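Local coordinates for protein acyl-CoA hydrolase (Bacillus cereus, PDB 1Y7U) that probably hydrolyses long-chain fatty acyl-CoA thioesters, and binds coenzyme A and calcium as a hot-dog-fold protein assembled from six chains, at residues A[49-58]-A[86-96]; A[76-87]-A[98-107]. All coordinates share one frame; numbering follows the deposited sequence.

Overall arrangement
Both contacts are built on one beta hairpin, strands 81-91 and 95-105 of the antiparallel sheet. Interaction 1 lays the C-terminal part of helix 39-58 against the turn end of this hairpin, and interaction 2 pairs the two strands toward their open end. Their centres are about 20 Å apart, on opposite sides of the centre of the chain, yet they share S86 and F87 and touch where A50 packs on V98 and V100. Along the chain the segments alternate: 49-58, 76-87, 86-96, 98-107. The turn of the hairpin binds one coenzyme A, completed by the third subunit, while V76, in the loop that leads into strand 81-91, touches another.

Interaction 1. Residues A[49-58]-A[86-96]. With COA (coenzyme A), chain F.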
# COMPACT_ATOMS: atom_id res chain seq x y z
N VAL A 49 -16.24 3.56 -4.36
CA VAL A 49 -16.81 4.22 -5.51
C VAL A 49 -18.22 4.75 -5.18
O VAL A 49 -18.66 5.77 -5.70
CB VAL A 49 -16.81 3.23 -6.69
CG1 VAL A 49 -18.17 2.58 -6.85
CG2 VAL A 49 -16.34 3.91 -7.94
N ALA A 50 -18.91 4.05 -4.28
CA ALA A 50 -20.26 4.45 -3.87
C ALA A 50 -20.24 5.66 -2.93
O ALA A 50 -21.14 6.49 -2.95
CB ALA A 50 -20.93 3.29 -3.19
N SER A 51 -19.22 5.73 -2.07
CA SER A 51 -19.10 6.84 -1.15
C SER A 51 -18.88 8.11 -1.96
O SER A 51 -19.24 9.21 -1.53
CB SER A 51 -17.93 6.63 -0.19
OG SER A 51 -16.69 6.96 -0.79
N ILE A 52 -18.28 7.97 -3.13
CA ILE A 52 -18.03 9.12 -3.98
C ILE A 52 -19.37 9.56 -4.57
O ILE A 52 -19.66 10.75 -4.63
CB ILE A 52 -17.04 8.80 -5.12
CG1 ILE A 52 -15.65 8.52 -4.53
CG2 ILE A 52 -16.97 9.95 -6.11
CD1 ILE A 52 -14.62 8.11 -5.55
N SER A 53 -20.19 8.60 -4.99
CA SER A 53 -21.50 8.92 -5.54
C SER A 53 -22.31 9.63 -4.45
O SER A 53 -22.99 10.61 -4.71
CB SER A 53 -22.25 7.65 -5.97
OG SER A 53 -21.70 7.10 -7.15
N ALA A 54 -22.23 9.11 -3.24
CA ALA A 54 -22.95 9.69 -2.14
C ALA A 54 -22.60 11.17 -1.96
O ALA A 54 -23.49 12.00 -1.83
CB ALA A 54 -22.66 8.93 -0.86
N SER A 55 -21.32 11.50 -1.96
CA SER A 55 -20.94 12.89 -1.77
C SER A 55 -21.20 13.77 -2.99
O SER A 55 -21.44 14.97 -2.85
CB SER A 55 -19.49 13.00 -1.33
OG SER A 55 -18.66 12.29 -2.21
N ARG A 56 -21.16 13.20 -4.18
CA ARG A 56 -21.44 14.00 -5.37
C ARG A 56 -22.89 14.45 -5.34
O ARG A 56 -23.21 15.60 -5.65
CB ARG A 56 -21.18 13.20 -6.64
CG ARG A 56 -19.80 13.40 -7.20
CD ARG A 56 -19.61 12.69 -8.53
NE ARG A 56 -18.29 12.98 -9.07
CZ ARG A 56 -17.74 12.36 -10.12
NH1 ARG A 56 -18.40 11.39 -10.74
NH2 ARG A 56 -16.52 12.71 -10.53
N HIS A 57 -23.78 13.55 -4.95
CA HIS A 57 -25.20 13.83 -4.89
C HIS A 57 -25.52 14.78 -3.74
O HIS A 57 -26.15 15.81 -3.93
CB HIS A 57 -25.98 12.53 -4.71
CG HIS A 57 -27.47 12.71 -4.60
ND1 HIS A 57 -28.32 12.55 -5.67
CD2 HIS A 57 -28.26 12.99 -3.53
CE1 HIS A 57 -29.57 12.72 -5.26
NE2 HIS A 57 -29.56 12.99 -3.97
N SER A 58 -25.05 14.42 -2.55
CA SER A 58 -25.32 15.21 -1.36
C SER A 58 -24.43 16.43 -1.16
O SER A 58 -24.81 17.36 -0.45
CB SER A 58 -25.17 14.34 -0.13
OG SER A 58 -23.80 14.01 0.03
N SER A 86 -21.40 3.23 -10.20
CA SER A 86 -22.29 3.47 -9.09
C SER A 86 -23.00 4.81 -9.23
O SER A 86 -22.47 5.77 -9.79
CB SER A 86 -21.50 3.43 -7.78
OG SER A 86 -20.56 4.49 -7.70
N PHE A 87 -24.23 4.84 -8.73
CA PHE A 87 -25.03 6.05 -8.72
C PHE A 87 -26.10 5.90 -7.67
O PHE A 87 -26.46 4.78 -7.28
CB PHE A 87 -25.66 6.31 -10.09
CG PHE A 87 -26.26 5.11 -10.73
CD1 PHE A 87 -25.49 4.30 -11.57
CD2 PHE A 87 -27.57 4.74 -10.47
CE1 PHE A 87 -26.02 3.15 -12.14
CE2 PHE A 87 -28.11 3.60 -11.03
CZ PHE A 87 -27.34 2.80 -11.86
N VAL A 88 -26.59 7.02 -7.18
CA VAL A 88 -27.64 7.04 -6.18
C VAL A 88 -28.95 6.78 -6.91
O VAL A 88 -29.17 7.34 -7.98
CB VAL A 88 -27.69 8.43 -5.53
CG1 VAL A 88 -28.78 8.49 -4.49
CG2 VAL A 88 -26.35 8.75 -4.92
N ILE A 89 -29.81 5.91 -6.38
CA ILE A 89 -31.10 5.69 -7.04
C ILE A 89 -32.26 5.95 -6.13
O ILE A 89 -33.32 6.36 -6.58
CB ILE A 89 -31.31 4.27 -7.55
CG1 ILE A 89 -30.31 3.34 -6.90
CG2 ILE A 89 -31.35 4.25 -9.08
CD1 ILE A 89 -30.84 1.97 -6.73
N TRP A 90 -32.08 5.69 -4.84
CA TRP A 90 -33.16 5.91 -3.89
C TRP A 90 -32.68 6.84 -2.81
O TRP A 90 -31.53 6.77 -2.40
CB TRP A 90 -33.58 4.58 -3.28
CG TRP A 90 -34.66 4.68 -2.23
CD1 TRP A 90 -36.00 4.50 -2.41
CD2 TRP A 90 -34.47 4.98 -0.84
NE1 TRP A 90 -36.66 4.66 -1.21
CE2 TRP A 90 -35.75 4.96 -0.24
CE3 TRP A 90 -33.36 5.27 -0.05
CZ2 TRP A 90 -35.93 5.22 1.12
CZ3 TRP A 90 -33.54 5.52 1.30
CH2 TRP A 90 -34.82 5.50 1.87
N THR A 91 -33.55 7.74 -2.35
CA THR A 91 -33.17 8.64 -1.28
C THR A 91 -34.23 8.73 -0.22
O THR A 91 -35.42 8.66 -0.50
CB THR A 91 -32.90 10.09 -1.75
OG1 THR A 91 -33.91 10.51 -2.68
CG2 THR A 91 -31.52 10.18 -2.37
N GLY A 92 -33.77 8.87 1.02
CA GLY A 92 -34.67 9.02 2.14
C GLY A 92 -34.63 10.51 2.38
O GLY A 92 -34.51 11.28 1.43
N ARG A 93 -34.71 10.94 3.63
CA ARG A 93 -34.65 12.36 3.90
C ARG A 93 -33.20 12.72 4.13
O ARG A 93 -32.69 13.75 3.66
CB ARG A 93 -35.45 12.68 5.16
CG ARG A 93 -35.27 14.09 5.62
CD ARG A 93 -35.77 14.27 7.03
NE ARG A 93 -35.29 15.53 7.58
CZ ARG A 93 -34.42 15.62 8.58
NH1 ARG A 93 -33.93 14.52 9.14
NH2 ARG A 93 -34.02 16.82 9.00
N THR A 94 -32.53 11.83 4.85
CA THR A 94 -31.16 12.02 5.22
C THR A 94 -30.20 10.99 4.62
O THR A 94 -29.00 11.22 4.56
CB THR A 94 -31.08 11.99 6.76
OG1 THR A 94 -30.69 13.29 7.23
CG2 THR A 94 -30.13 10.93 7.25
N SER A 95 -30.74 9.86 4.18
CA SER A 95 -29.91 8.80 3.61
C SER A 95 -30.14 8.60 2.13
O SER A 95 -31.10 9.13 1.57
CB SER A 95 -30.18 7.49 4.33
OG SER A 95 -31.52 7.10 4.12
N MSE A 96 -29.28 7.82 1.51
CA MSE A 96 -29.39 7.54 0.09
C MSE A 96 -28.86 6.14 -0.21
O MSE A 96 -27.93 5.67 0.43
CB MSE A 96 -28.63 8.59 -0.69
CG MSE A 96 -27.29 8.92 -0.07
SE MSE A 96 -26.72 10.72 -0.42
CE MSE A 96 -26.63 10.59 -2.31
N1A COA F . -29.15 0.64 7.23
C2A COA F . -29.67 1.50 6.33
N3A COA F . -29.99 2.76 6.70
C4A COA F . -29.80 3.16 7.94
C5A COA F . -29.25 2.32 8.84
C6A COA F . -28.90 1.03 8.50
N6A COA F . -28.09 0.27 9.23
N7A COA F . -29.18 2.97 9.97
C8A COA F . -29.63 4.19 9.80
N9A COA F . -30.05 4.32 8.56
C1B COA F . -30.54 5.58 7.99
C2B COA F . -32.03 5.69 7.84
O2B COA F . -32.34 5.33 6.53
C3B COA F . -32.37 7.15 8.07
O3B COA F . -32.73 7.58 6.82
P3B COA F . -33.67 8.68 6.38
O7A COA F . -33.35 8.91 5.05
O8A COA F . -33.66 9.92 7.01
O9A COA F . -34.97 8.21 6.35
C4B COA F . -31.02 7.72 8.42
O4B COA F . -30.29 6.63 8.86
C5B COA F . -31.02 8.72 9.53
O5B COA F . -30.74 8.06 10.74
P1A COA F . -31.06 8.65 12.18
O1A COA F . -32.03 7.83 12.91
O2A COA F . -31.61 10.00 12.08
O3A COA F . -29.73 8.61 13.04
P2A COA F . -28.68 7.43 13.23
O4A COA F . -29.28 6.11 13.44
O5A COA F . -27.90 7.81 14.38
O6A COA F . -27.75 7.43 11.94
CBP COA F . -25.93 5.77 11.99
CCP COA F . -26.35 7.23 11.89
CDP COA F . -26.89 4.93 12.80
CEP COA F . -25.87 5.17 10.61
CAP COA F . -24.69 5.67 12.87
OAP COA F . -24.98 5.02 14.09
C9P COA F . -23.28 5.64 12.40
O9P COA F . -22.53 6.80 12.45
N8P COA F . -22.79 4.53 11.95
C7P COA F . -21.83 4.51 10.89
C6P COA F . -20.76 5.58 10.92
C5P COA F . -19.49 5.16 10.25
O5P COA F . -18.40 5.68 10.59
N4P COA F . -19.60 4.24 9.33
C3P COA F . -18.50 3.40 9.01
C2P COA F . -18.38 2.34 10.07
S1P COA F . -16.93 2.58 11.04
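The S86 side chain leaves its strand toward the helix, and its OG lies 2.9 Å from S53 OG and near V49 O, a hydroxyl contact whose proton could go to either oxygen, the bond to V49 O being the weaker. S53 OG is also bonded to S18 O. Next along the helix, V88 CG2 packs on H57 CB at 3.8 Å while V88 CG1 lies over the centre of one imidazole face, 4.2 Å above the plane. With CG anti to the backbone N (chi1 179°), the H57 ring extends along the strand toward T91 CG2, and its NE2 is held by P135 O. In selenomethionine M96, CG lies between the backbone N and the carbonyl carbon (chi1 43°), and SE comes to 3.9 Å from S58 CB; S58 OG itself bonds back to A54 O at 2.8 Å.

Beyond this buried interior the hairpin turn leaves the helix and becomes more open, R93 reaching an exposed position. Here the backbone N atoms of R93 (weakly), T94 and S95 converge on O7A of the coenzyme A 3'-phosphate, that of S95 at 2.9 Å. The helix packed on an antiparallel sheet is the hallmark of the hot-dog fold; in this protein the adjoining turn binds the coenzyme A 3'-phosphate.

Interaction 2. Residues A[76-87]-A[98-107]; sequences VRSSDCVSYESF and VFVKVVSEYL. With SO4 (sulfate ion), chain E.
Y84 and V102 lie side by side on one face of the sheet, V102 CG2 meeting Y84 CD2 at 3.5 Å obliquely to the ring; V100 and S86 continue this face, which is turned toward helix 39-58. On the other face F87 and F99 run alongside each other, CZ of F87 3.7 Å from CD2 of F99, with the ring planes at 46°, and F99 also meets F119 edge-to-face. The two strands are joined by an antiparallel ladder in which S83-V103, E85-K101 and F87-F99 are the hydrogen-bonded pairs. S83 OG adds a second bond to V103 O at 3.2 Å, so that this carbonyl accepts from both the amide and the hydroxyl of one residue.

Outward on the F99 face, E85 and K101 extend side by side to a long, weak salt bridge, OE2 to NZ 3.4 Å. Each has a stronger partner: R19 for E85, T173 O of the third subunit for K101. At the open end, L107 N donates to S79 O, and the 77-80 type I turn is braced by R77 N to D80 OD2 at 2.8 Å. The R77 guanidinium holds a sulfate, probably from the crystallisation liquor, through NE and NH2, with R113 as another donor. The regular backbone bonds hold the strands together, and the charged ends of E85 and K101, only weakly joined to each other, have their main partners in a loop and in the third subunit.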
# COMPACT_ATOMS: atom_id res chain seq x y z
N VAL A 76 -13.23 -13.23 -10.71
CA VAL A 76 -12.53 -12.18 -11.43
C VAL A 76 -11.07 -12.59 -11.31
O VAL A 76 -10.50 -12.56 -10.22
CB VAL A 76 -12.73 -10.83 -10.77
CG1 VAL A 76 -11.98 -9.76 -11.55
CG2 VAL A 76 -14.21 -10.53 -10.69
N ARG A 77 -10.47 -12.99 -12.42
CA ARG A 77 -9.09 -13.46 -12.42
C ARG A 77 -8.07 -12.43 -12.89
O ARG A 77 -8.43 -11.30 -13.21
CB ARG A 77 -9.00 -14.73 -13.27
CG ARG A 77 -9.98 -15.79 -12.80
CD ARG A 77 -10.12 -16.94 -13.77
NE ARG A 77 -11.11 -17.92 -13.32
CZ ARG A 77 -11.04 -18.61 -12.19
NH1 ARG A 77 -10.01 -18.45 -11.36
NH2 ARG A 77 -12.00 -19.46 -11.87
N SER A 78 -6.80 -12.83 -12.91
CA SER A 78 -5.72 -11.95 -13.33
C SER A 78 -5.84 -11.60 -14.81
O SER A 78 -5.39 -10.55 -15.25
CB SER A 78 -4.38 -12.64 -13.09
OG SER A 78 -4.28 -13.81 -13.89
N SER A 79 -6.43 -12.50 -15.58
CA SER A 79 -6.62 -12.29 -17.01
C SER A 79 -7.74 -11.30 -17.23
O SER A 79 -8.03 -10.90 -18.36
CB SER A 79 -6.97 -13.61 -17.70
OG SER A 79 -7.96 -14.32 -16.96
N ASP A 80 -8.40 -10.92 -16.14
CA ASP A 80 -9.51 -9.99 -16.22
C ASP A 80 -9.16 -8.55 -15.96
O ASP A 80 -8.01 -8.18 -15.70
CB ASP A 80 -10.62 -10.38 -15.26
CG ASP A 80 -11.41 -11.55 -15.74
OD1 ASP A 80 -11.73 -11.60 -16.95
OD2 ASP A 80 -11.73 -12.42 -14.89
N CYS A 81 -10.20 -7.75 -15.99
CA CYS A 81 -10.12 -6.32 -15.79
C CYS A 81 -11.44 -5.98 -15.09
O CYS A 81 -12.50 -6.44 -15.51
CB CYS A 81 -10.03 -5.70 -17.18
SG CYS A 81 -10.07 -3.96 -17.23
N VAL A 82 -11.38 -5.23 -14.00
CA VAL A 82 -12.61 -4.87 -13.28
C VAL A 82 -12.96 -3.41 -13.39
O VAL A 82 -12.10 -2.55 -13.38
CB VAL A 82 -12.54 -5.18 -11.78
CG1 VAL A 82 -12.85 -6.61 -11.53
CG2 VAL A 82 -11.16 -4.84 -11.25
N SER A 83 -14.25 -3.13 -13.49
CA SER A 83 -14.76 -1.78 -13.57
C SER A 83 -15.98 -1.71 -12.66
O SER A 83 -16.76 -2.65 -12.59
CB SER A 83 -15.12 -1.41 -15.01
OG SER A 83 -15.45 -2.56 -15.75
N TYR A 84 -16.11 -0.60 -11.94
CA TYR A 84 -17.22 -0.41 -11.04
C TYR A 84 -18.03 0.76 -11.55
O TYR A 84 -17.49 1.69 -12.14
CB TYR A 84 -16.73 -0.09 -9.63
CG TYR A 84 -15.76 -1.09 -9.07
CD1 TYR A 84 -14.43 -1.11 -9.49
CD2 TYR A 84 -16.17 -2.06 -8.17
CE1 TYR A 84 -13.54 -2.07 -9.03
CE2 TYR A 84 -15.29 -3.03 -7.70
CZ TYR A 84 -13.98 -3.03 -8.14
OH TYR A 84 -13.12 -4.01 -7.71
N GLU A 85 -19.34 0.71 -11.34
CA GLU A 85 -20.19 1.82 -11.73
C GLU A 85 -21.14 1.98 -10.57
O GLU A 85 -21.61 1.00 -10.00
CB GLU A 85 -20.99 1.52 -13.00
CG GLU A 85 -21.91 2.67 -13.39
CD GLU A 85 -22.73 2.40 -14.63
OE1 GLU A 85 -23.62 3.21 -14.95
OE2 GLU A 85 -22.47 1.37 -15.29
N SER A 86 -21.40 3.23 -10.20
CA SER A 86 -22.29 3.47 -9.09
C SER A 86 -23.00 4.81 -9.23
O SER A 86 -22.47 5.77 -9.79
CB SER A 86 -21.50 3.43 -7.78
OG SER A 86 -20.56 4.49 -7.70
N PHE A 87 -24.23 4.84 -8.73
CA PHE A 87 -25.03 6.05 -8.72
C PHE A 87 -26.10 5.90 -7.67
O PHE A 87 -26.46 4.78 -7.28
CB PHE A 87 -25.66 6.31 -10.09
CG PHE A 87 -26.26 5.11 -10.73
CD1 PHE A 87 -25.49 4.30 -11.57
CD2 PHE A 87 -27.57 4.74 -10.47
CE1 PHE A 87 -26.02 3.15 -12.14
CE2 PHE A 87 -28.11 3.60 -11.03
CZ PHE A 87 -27.34 2.80 -11.86
N VAL A 98 -27.06 3.73 -2.83
CA VAL A 98 -26.23 3.75 -4.01
C VAL A 98 -26.11 2.36 -4.60
O VAL A 98 -25.73 1.41 -3.92
CB VAL A 98 -24.83 4.28 -3.67
CG1 VAL A 98 -24.00 4.42 -4.93
CG2 VAL A 98 -24.94 5.61 -2.94
N PHE A 99 -26.46 2.26 -5.88
CA PHE A 99 -26.37 0.99 -6.58
C PHE A 99 -24.94 0.87 -7.08
O PHE A 99 -24.33 1.86 -7.50
CB PHE A 99 -27.32 0.96 -7.77
CG PHE A 99 -27.21 -0.27 -8.60
CD1 PHE A 99 -27.65 -1.50 -8.10
CD2 PHE A 99 -26.60 -0.24 -9.85
CE1 PHE A 99 -27.48 -2.68 -8.85
CE2 PHE A 99 -26.42 -1.41 -10.61
CZ PHE A 99 -26.86 -2.63 -10.10
N VAL A 100 -24.38 -0.33 -7.01
CA VAL A 100 -23.03 -0.55 -7.47
C VAL A 100 -23.00 -1.77 -8.35
O VAL A 100 -23.54 -2.82 -8.01
CB VAL A 100 -22.05 -0.75 -6.31
CG1 VAL A 100 -20.63 -0.78 -6.85
CG2 VAL A 100 -22.22 0.35 -5.29
N LYS A 101 -22.33 -1.62 -9.48
CA LYS A 101 -22.24 -2.66 -10.48
C LYS A 101 -20.77 -3.00 -10.71
O LYS A 101 -19.94 -2.11 -10.90
CB LYS A 101 -22.92 -2.10 -11.71
CG LYS A 101 -22.84 -2.86 -12.97
CD LYS A 101 -23.51 -1.99 -14.01
CE LYS A 101 -23.23 -2.45 -15.41
NZ LYS A 101 -23.89 -1.51 -16.35
N VAL A 102 -20.43 -4.29 -10.68
CA VAL A 102 -19.05 -4.72 -10.89
C VAL A 102 -18.97 -5.64 -12.11
O VAL A 102 -19.57 -6.71 -12.14
CB VAL A 102 -18.51 -5.47 -9.65
CG1 VAL A 102 -17.09 -5.92 -9.90
CG2 VAL A 102 -18.55 -4.56 -8.44
N VAL A 103 -18.21 -5.21 -13.11
CA VAL A 103 -18.06 -5.96 -14.35
C VAL A 103 -16.62 -6.35 -14.65
O VAL A 103 -15.74 -5.50 -14.65
CB VAL A 103 -18.58 -5.13 -15.53
CG1 VAL A 103 -18.41 -5.90 -16.83
CG2 VAL A 103 -20.02 -4.77 -15.31
N SER A 104 -16.40 -7.63 -14.90
CA SER A 104 -15.07 -8.10 -15.23
C SER A 104 -14.99 -8.23 -16.75
O SER A 104 -15.97 -8.54 -17.41
CB SER A 104 -14.78 -9.45 -14.56
OG SER A 104 -15.70 -10.44 -14.97
N GLU A 105 -13.81 -7.97 -17.31
CA GLU A 105 -13.65 -8.04 -18.75
C GLU A 105 -12.36 -8.75 -19.13
O GLU A 105 -11.28 -8.38 -18.65
CB GLU A 105 -13.65 -6.63 -19.31
CG GLU A 105 -13.29 -6.53 -20.75
CD GLU A 105 -13.18 -5.10 -21.19
OE1 GLU A 105 -12.76 -4.85 -22.34
OE2 GLU A 105 -13.51 -4.21 -20.38
N TYR A 106 -12.47 -9.75 -19.99
CA TYR A 106 -11.30 -10.50 -20.44
C TYR A 106 -10.43 -9.59 -21.30
O TYR A 106 -10.91 -8.96 -22.24
CB TYR A 106 -11.70 -11.71 -21.26
CG TYR A 106 -10.60 -12.73 -21.33
CD1 TYR A 106 -10.36 -13.59 -20.27
CD2 TYR A 106 -9.78 -12.82 -22.45
CE1 TYR A 106 -9.32 -14.51 -20.30
CE2 TYR A 106 -8.74 -13.75 -22.50
CZ TYR A 106 -8.51 -14.59 -21.42
OH TYR A 106 -7.49 -15.51 -21.47
N LEU A 107 -9.14 -9.53 -20.98
CA LEU A 107 -8.21 -8.67 -21.70
C LEU A 107 -7.99 -9.07 -23.15
O LEU A 107 -7.67 -8.23 -23.99
CB LEU A 107 -6.88 -8.63 -20.95
CG LEU A 107 -7.01 -8.21 -19.47
CD1 LEU A 107 -5.68 -8.36 -18.74
CD2 LEU A 107 -7.52 -6.78 -19.40
S SO4 E . -14.59 -19.37 -15.07
O1 SO4 E . -13.47 -18.39 -15.24
O2 SO4 E . -14.84 -20.08 -16.37
O3 SO4 E . -14.19 -20.34 -13.99
O4 SO4 E . -15.87 -18.70 -14.67